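Local coordinates for hypothetical protein TT1465 (Thermus thermophilus, PDB 1WEK) that is of unknown function but belongs to the SLOG clan and has a Rossmann-like fold built on a parallel beta-sheet, at residues A[165-170]-A[196-202]. Numbering follows the deposited sequence.
Sequences VFLLDR and LFRLTDE
Phe-166 lies beside the side chain of Arg-198, its CE2 3.6 Å from Arg-198 NE and over one face of the guanidinium; both share one face of the sheet with Thr-200, covered by helix 203-211. Leu-167 and Leu-199 project from the other face, towards helix 170-185, and Leu-167 CD1 comes within 4.1 Å of Phe-197 CD1. Extended strands 165-168 and 198-200 run parallel, their axes approaching to 4.7 Å at 29°, pairing Phe-166 with Arg-198 and Leu-168 with Thr-200. Hydrogen bonds alternate as in any parallel pair: Arg-198 N to Val-165 O (2.8 Å), Leu-167 N to Arg-198 O (2.8 Å), Thr-200 N to Leu-167 O (2.9 Å) and Asp-169 N to Thr-200 O (2.8 Å). This is the closing beta-alpha-beta unit of a Rossmann-like sheet, with helix 170-185 as the crossover and 198-200 outermost within this chain. Beyond the strands, Asp-169 N-caps that helix through Tyr-172 N, while Asp-201 OD1 accepts from Arg-170 N at 2.8 Å. Thr-200 OG1 accepts from Glu-202 N (3.2 Å) in an ST turn and also hydrogen-bonds Glu-205.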
loop_
_atom_site.group_PDB
_atom_site.type_symbol
_atom_site.label_atom_id
_atom_site.label_comp_id
_atom_site.label_asym_id
_atom_site.label_seq_id
_atom_site.Cartn_x
_atom_site.Cartn_y
_atom_site.Cartn_z
ATOM N N VAL A 165 -16.841 30.106 11.752
ATOM C CA VAL A 165 -17.990 29.198 11.760
ATOM C C VAL A 165 -19.240 30.060 11.949
ATOM O O VAL A 165 -19.336 30.836 12.901
ATOM C CB VAL A 165 -17.934 28.170 12.898
ATOM C CG1 VAL A 165 -19.254 27.410 12.951
ATOM C CG2 VAL A 165 -16.781 27.196 12.687
ATOM N N PHE A 166 -20.187 29.949 11.026
ATOM C CA PHE A 166 -21.412 30.720 11.129
ATOM C C PHE A 166 -22.662 29.847 11.131
ATOM O O PHE A 166 -22.690 28.793 10.507
ATOM C CB PHE A 166 -21.517 31.704 9.960
ATOM C CG PHE A 166 -20.459 32.756 9.957
ATOM C CD1 PHE A 166 -19.236 32.528 9.349
ATOM C CD2 PHE A 166 -20.690 33.985 10.561
ATOM C CE1 PHE A 166 -18.262 33.509 9.339
ATOM C CE2 PHE A 166 -19.725 34.969 10.557
ATOM C CZ PHE A 166 -18.511 34.729 9.945
ATOM N N LEU A 167 -23.692 30.296 11.844
ATOM C CA LEU A 167 -24.970 29.597 11.880
ATOM C C LEU A 167 -25.961 30.621 11.369
ATOM O O LEU A 167 -26.153 31.666 11.987
ATOM C CB LEU A 167 -25.371 29.204 13.299
ATOM C CG LEU A 167 -24.381 28.461 14.195
ATOM C CD1 LEU A 167 -25.162 27.858 15.333
ATOM C CD2 LEU A 167 -23.639 27.357 13.423
ATOM N N LEU A 168 -26.572 30.339 10.228
ATOM C CA LEU A 168 -27.544 31.256 9.668
ATOM C C LEU A 168 -28.949 30.952 10.144
ATOM O O LEU A 168 -29.378 29.793 10.159
ATOM C CB LEU A 168 -27.494 31.223 8.137
ATOM C CG LEU A 168 -26.482 32.186 7.519
ATOM C CD1 LEU A 168 -26.392 31.962 6.010
ATOM C CD2 LEU A 168 -26.913 33.620 7.840
ATOM N N ASP A 169 -29.653 32.019 10.518
ATOM C CA ASP A 169 -31.033 31.981 11.002
ATOM C C ASP A 169 -31.088 31.748 12.513
ATOM O O ASP A 169 -31.254 30.621 12.977
ATOM C CB ASP A 169 -31.846 30.910 10.274
ATOM C CG ASP A 169 -33.317 30.980 10.622
ATOM O OD1 ASP A 169 -33.630 31.302 11.802
ATOM O OD2 ASP A 169 -34.162 30.716 9.730
ATOM N N ARG A 170 -30.970 32.839 13.261
ATOM C CA ARG A 170 -30.971 32.839 14.725
ATOM C C ARG A 170 -32.073 32.054 15.416
ATOM O O ARG A 170 -31.797 31.237 16.291
ATOM C CB ARG A 170 -31.032 34.277 15.242
ATOM C CG ARG A 170 -29.885 35.170 14.801
ATOM C CD ARG A 170 -29.950 36.491 15.560
ATOM N NE ARG A 170 -28.696 36.770 16.249
ATOM C CZ ARG A 170 -27.683 37.437 15.710
ATOM N NH1 ARG A 170 -27.775 37.910 14.466
ATOM N NH2 ARG A 170 -26.569 37.611 16.407
ATOM N N LEU A 196 -16.679 30.051 19.389
ATOM C CA LEU A 196 -16.123 29.344 18.236
ATOM C C LEU A 196 -17.036 29.556 17.026
ATOM O O LEU A 196 -16.612 29.412 15.881
ATOM C CB LEU A 196 -16.013 27.839 18.523
ATOM C CG LEU A 196 -14.742 27.158 19.064
ATOM C CD1 LEU A 196 -13.615 28.160 19.328
ATOM C CD2 LEU A 196 -15.103 26.383 20.322
ATOM N N PHE A 197 -18.293 29.900 17.276
ATOM C CA PHE A 197 -19.227 30.132 16.182
ATOM C C PHE A 197 -19.966 31.455 16.339
ATOM O O PHE A 197 -20.036 32.011 17.437
ATOM C CB PHE A 197 -20.239 28.986 16.100
ATOM C CG PHE A 197 -21.080 28.827 17.338
ATOM C CD1 PHE A 197 -22.196 29.635 17.549
ATOM C CD2 PHE A 197 -20.744 27.879 18.305
ATOM C CE1 PHE A 197 -22.962 29.503 18.693
ATOM C CE2 PHE A 197 -21.507 27.737 19.465
ATOM C CZ PHE A 197 -22.616 28.547 19.661
ATOM N N ARG A 198 -20.515 31.948 15.232
ATOM C CA ARG A 198 -21.257 33.197 15.222
ATOM C C ARG A 198 -22.646 32.933 14.673
ATOM O O ARG A 198 -22.803 32.280 13.644
ATOM C CB ARG A 198 -20.543 34.236 14.350
ATOM C CG ARG A 198 -19.241 34.751 14.949
ATOM C CD ARG A 198 -18.496 35.707 14.018
ATOM N NE ARG A 198 -19.295 36.861 13.603
ATOM C CZ ARG A 198 -18.840 37.833 12.811
ATOM N NH1 ARG A 198 -17.590 37.785 12.359
ATOM N NH2 ARG A 198 -19.634 38.839 12.448
ATOM N N LEU A 199 -23.657 33.450 15.361
ATOM C CA LEU A 199 -25.032 33.258 14.942
ATOM C C LEU A 199 -25.487 34.513 14.203
ATOM O O LEU A 199 -25.331 35.617 14.704
ATOM C CB LEU A 199 -25.892 32.996 16.183
ATOM C CG LEU A 199 -27.183 32.189 16.046
ATOM C CD1 LEU A 199 -27.077 31.190 14.933
ATOM C CD2 LEU A 199 -27.452 31.485 17.355
ATOM N N THR A 200 -26.029 34.359 13.003
ATOM C CA THR A 200 -26.460 35.537 12.251
ATOM C C THR A 200 -27.615 35.275 11.301
ATOM O O THR A 200 -27.841 34.141 10.878
ATOM C CB THR A 200 -25.297 36.140 11.434
ATOM O OG1 THR A 200 -25.718 37.377 10.849
ATOM C CG2 THR A 200 -24.877 35.197 10.304
ATOM N N ASP A 201 -28.345 36.341 10.971
ATOM C CA ASP A 201 -29.478 36.259 10.047
ATOM C C ASP A 201 -29.114 36.797 8.662
ATOM O O ASP A 201 -29.867 36.608 7.699
ATOM C CB ASP A 201 -30.670 37.074 10.567
ATOM C CG ASP A 201 -31.471 36.343 11.634
ATOM O OD1 ASP A 201 -31.462 35.102 11.654
ATOM O OD2 ASP A 201 -32.132 37.012 12.443
ATOM N N GLU A 202 -27.959 37.451 8.561
ATOM C CA GLU A 202 -27.538 38.072 7.306
ATOM C C GLU A 202 -26.437 37.366 6.516
ATOM O O GLU A 202 -25.307 37.236 6.977
ATOM C CB GLU A 202 -27.109 39.506 7.608
ATOM C CG GLU A 202 -28.097 40.237 8.511
ATOM C CD GLU A 202 -27.447 41.359 9.304
ATOM O OE1 GLU A 202 -28.171 42.068 10.042
ATOM O OE2 GLU A 202 -26.213 41.526 9.193
#